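Local structure of titin heart isoform N2-B (Homo sapiens, 2BK8) at residues 27-30 with 31-34; 67-70 with 71-75. The protein probably serves as a structural module of the giant muscle protein titin, through an immunoglobulin-like domain of its M-band region. All coordinates share one frame; numbering follows the deposited sequence.

Interaction 1: residues 27-30 with 31-34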
# COMPACT_ATOMS: atom_id res chain seq x y z
N ASN A 27 1.90 17.21 -4.13
CA ASN A 27 0.74 18.09 -4.38
C ASN A 27 -0.60 17.54 -3.89
O ASN A 27 -1.65 17.71 -4.53
CB ASN A 27 0.67 18.55 -5.85
CG ASN A 27 1.99 19.08 -6.38
OD1 ASN A 27 2.37 20.23 -6.12
ND2 ASN A 27 2.68 18.27 -7.19
N TYR A 28 -0.54 16.86 -2.74
CA TYR A 28 -1.73 16.55 -1.94
C TYR A 28 -2.44 17.83 -1.45
O TYR A 28 -1.82 18.90 -1.32
CB TYR A 28 -1.34 15.65 -0.76
CG TYR A 28 -0.35 16.29 0.20
CD1 TYR A 28 -0.79 17.05 1.28
CD2 TYR A 28 1.03 16.16 0.00
CE1 TYR A 28 0.12 17.65 2.14
CE2 TYR A 28 1.93 16.74 0.87
CZ TYR A 28 1.49 17.48 1.93
OH TYR A 28 2.39 18.08 2.79
N ASP A 29 -3.74 17.72 -1.20
CA ASP A 29 -4.52 18.81 -0.61
C ASP A 29 -5.67 18.29 0.27
O ASP A 29 -5.71 17.09 0.60
CB ASP A 29 -5.00 19.82 -1.67
CG ASP A 29 -6.03 19.24 -2.64
OD1 ASP A 29 -6.61 18.17 -2.38
OD2 ASP A 29 -6.28 19.89 -3.67
N GLN A 30 -6.60 19.18 0.64
CA GLN A 30 -7.71 18.84 1.54
C GLN A 30 -8.68 17.82 0.95
O GLN A 30 -9.47 17.24 1.70
CB GLN A 30 -8.46 20.09 2.05
CG GLN A 30 -9.27 20.88 1.00
CD GLN A 30 -10.70 20.37 0.80
OE1 GLN A 30 -11.41 20.05 1.75
NE2 GLN A 30 -11.13 20.31 -0.46
N SER A 31 -8.66 17.62 -0.37
CA SER A 31 -9.56 16.64 -0.98
C SER A 31 -8.93 15.25 -1.21
O SER A 31 -9.62 14.29 -1.61
CB SER A 31 -10.20 17.20 -2.27
OG SER A 31 -9.31 17.10 -3.37
N THR A 32 -7.63 15.11 -0.95
CA THR A 32 -6.91 13.86 -1.19
C THR A 32 -7.44 12.71 -0.31
O THR A 32 -7.53 12.86 0.91
CB THR A 32 -5.40 14.05 -0.95
OG1 THR A 32 -4.93 15.13 -1.77
CG2 THR A 32 -4.63 12.78 -1.29
N GLN A 33 -7.81 11.58 -0.94
CA GLN A 33 -8.24 10.33 -0.26
C GLN A 33 -7.38 9.15 -0.77
O GLN A 33 -7.17 9.00 -1.96
CB GLN A 33 -9.74 10.02 -0.49
CG GLN A 33 -10.20 8.65 0.09
CD GLN A 33 -11.63 8.26 -0.28
OE1 GLN A 33 -11.93 7.90 -1.43
NE2 GLN A 33 -12.53 8.32 0.71
N VAL A 34 -6.94 8.27 0.14
CA VAL A 34 -6.05 7.16 -0.23
C VAL A 34 -6.72 5.84 0.07
O VAL A 34 -7.34 5.69 1.12
CB VAL A 34 -4.74 7.20 0.60
CG1 VAL A 34 -3.84 5.95 0.32
CG2 VAL A 34 -3.99 8.48 0.34
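Tyr28 meets Thr32 through its backbone and first side-chain carbon: Tyr28 CA lies 3.5 Å from Thr32 OG1, with CB just beyond. Its ring heads off to Tyr53 of strand 49-54, a reach suited to a long aromatic, and the hydroxyl there makes a weak hydrogen bond with Asp55. Asp29 takes part in all four hydrogen bonds of the contact. Its backbone N donates to Thr32 OG1 at 2.9 Å, an almost straight bond (174°); the threonine oxygen can accept it because Thr32 OG1 stands beside its own backbone N, chi1 -55°, which leaves the methyl anti to that nitrogen. The return bond, Thr32 N to Asp29 O at 3.2 Å, is longer and closes a type I beta turn from Asp29 to Thr32. With this turn the chain passes from strand 19-26 into strand 33-38, the B-to-C loop of an immunoglobulin I-set domain. An Asx turn is superposed on it, for Asp29 OD1 accepts Ser31 N at 2.9 Å from above the carboxylate plane. The same oxygen takes the hydroxyl of Ser31 on its syn side, Ser31 OG to Asp29 OD1 being 3.1 Å, closer to that plane. Replacing Asp29 with an alanine is likely to leave Ser31 N without this acceptor and Ser31 OG with one bond fewer, so that the turn would rest on its backbone and threonine bonds. Serine suits the next corner because its short hydroxyl can donate to Asp29 while accepting from Asp80 N in the loop before strand 83-92. Gln30, at an outer corner where a polar, flexible chain is well tolerated, bends at chi2 (87°) and curls over the following residue, bringing Gln30 NE2 to 3.7 Å from Ser31 CB.

Interaction 2: residues 67-70 with 71-75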
# COMPACT_ATOMS: atom_id res chain seq x y z
N LYS A 67 1.65 -17.40 3.48
CA LYS A 67 1.86 -17.57 2.03
C LYS A 67 0.79 -16.86 1.17
O LYS A 67 1.08 -16.42 0.05
CB LYS A 67 1.96 -19.06 1.67
CG LYS A 67 3.30 -19.70 2.09
CD LYS A 67 3.43 -21.11 1.55
CE LYS A 67 4.73 -21.76 1.96
NZ LYS A 67 4.61 -22.26 3.35
N LEU A 68 -0.45 -16.75 1.68
CA LEU A 68 -1.54 -16.05 0.95
C LEU A 68 -1.22 -14.60 0.60
O LEU A 68 -1.79 -14.06 -0.34
CB LEU A 68 -2.84 -16.04 1.74
CG LEU A 68 -3.55 -17.39 1.93
CD1 LEU A 68 -4.76 -17.17 2.83
CD2 LEU A 68 -4.01 -18.02 0.61
N ASP A 69 -0.32 -13.99 1.38
CA ASP A 69 -0.02 -12.56 1.27
C ASP A 69 0.93 -12.19 0.13
O ASP A 69 1.10 -11.00 -0.14
CB ASP A 69 0.47 -11.99 2.64
CG ASP A 69 -0.60 -12.13 3.74
OD1 ASP A 69 -1.80 -11.84 3.47
OD2 ASP A 69 -0.25 -12.58 4.86
N ASP A 70 1.53 -13.20 -0.52
CA ASP A 70 2.45 -12.99 -1.65
C ASP A 70 1.65 -12.46 -2.87
O ASP A 70 0.68 -13.10 -3.31
CB ASP A 70 3.22 -14.30 -1.95
CG ASP A 70 4.32 -14.13 -3.02
OD1 ASP A 70 3.98 -13.66 -4.14
OD2 ASP A 70 5.50 -14.50 -2.75
N GLY A 71 2.06 -11.30 -3.38
CA GLY A 71 1.46 -10.68 -4.60
C GLY A 71 1.75 -9.20 -4.78
O GLY A 71 2.81 -8.68 -4.36
N THR A 72 0.78 -8.51 -5.40
CA THR A 72 0.92 -7.10 -5.76
C THR A 72 0.04 -6.19 -4.90
O THR A 72 -1.17 -6.47 -4.77
CB THR A 72 0.59 -6.89 -7.24
OG1 THR A 72 1.43 -7.74 -8.05
CG2 THR A 72 0.83 -5.45 -7.63
N TYR A 73 0.63 -5.12 -4.36
CA TYR A 73 -0.09 -4.13 -3.52
C TYR A 73 -0.14 -2.79 -4.26
O TYR A 73 0.86 -2.40 -4.88
CB TYR A 73 0.60 -4.00 -2.13
CG TYR A 73 0.41 -5.24 -1.28
CD1 TYR A 73 -0.53 -5.27 -0.26
CD2 TYR A 73 1.12 -6.42 -1.57
CE1 TYR A 73 -0.76 -6.45 0.49
CE2 TYR A 73 0.91 -7.60 -0.82
CZ TYR A 73 -0.03 -7.60 0.19
OH TYR A 73 -0.20 -8.79 0.92
N ARG A 74 -1.30 -2.13 -4.27
CA ARG A 74 -1.51 -0.84 -4.97
C ARG A 74 -1.92 0.23 -3.96
O ARG A 74 -2.77 -0.02 -3.10
CB ARG A 74 -2.62 -0.96 -6.03
CG ARG A 74 -3.09 0.34 -6.73
CD ARG A 74 -4.26 0.01 -7.69
NE ARG A 74 -4.71 1.13 -8.51
CZ ARG A 74 -5.54 1.01 -9.55
NH1 ARG A 74 -6.01 -0.18 -9.92
NH2 ARG A 74 -5.89 2.08 -10.25
N CYS A 75 -1.31 1.40 -4.06
CA CYS A 75 -1.77 2.60 -3.32
C CYS A 75 -2.45 3.50 -4.34
O CYS A 75 -1.80 4.01 -5.28
CB CYS A 75 -0.59 3.35 -2.69
SG CYS A 75 -1.04 4.86 -1.76
O HOH W 1 -2.40 -9.34 2.63
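Tyr73 OH is held by two hydrogen bonds: it donates to Asp69 O at 2.8 Å and accepts from a water, whose oxygen also stands 2.8 Å from Tyr73 OH. The carbonyl is used well, since the hydroxyl lies in its plane on a lone pair, with a C=O...O angle of 128°. Both partners sit at the edge of the phenol ring, in its plane. The same water donates to Asp69 OD1 at 2.7 Å, so backbone and carboxylate of one aspartate are tied to one hydroxyl, directly and through water. With Tyr73 CG anti to its carbonyl carbon, chi1 -70°, the ring runs back beside the strand towards the preceding turn; it stacks on Phe38 and packs against Leu60 and Val62. Tyrosine suits the place because it joins a flat apolar body to a hydroxyl that can meet the carbonyl. The other carboxylate oxygen, Asp69 OD2, bonds Thr66 N and forms a salt bridge with Lys48. The carboxylate of Asp70 pairs with Arg96 in a salt bridge and accepts from Val92 N. At Gly71 the backbone phi is 162°, and a side-chain carbon would fall 2.7 Å from Asp70 O, a clash that glycine avoids. A tyrosine bonded to the carbonyl four residues earlier, within the Asp-x-Gly-x-Tyr-x-Cys sequence leading into the F strand, is the tyrosine corner of Greek-key immunoglobulin domains.

How the interactions relate
Interactions 1 and 2 lie on opposite sides of the domain's centre, their own centres about 25 Å apart, yet both lead into one sheet: the turn from Asp29 to Thr32 leads into strand 33-38, and the 3-10 turn at 67-69, tied down by the tyrosine corner, precedes strand 71-78, its antiparallel neighbour. Each thus shapes a connection at a different end of the beta sandwich. The strands bring them together where Val34 CG1 packs 3.7 Å from Cys75 SG. Interaction 1 is a surface turn held by short polar side chains and a backbone bond, whereas interaction 2 sends an aromatic ring into the core. With no ligand or active site involved, both concern the architecture of the fold.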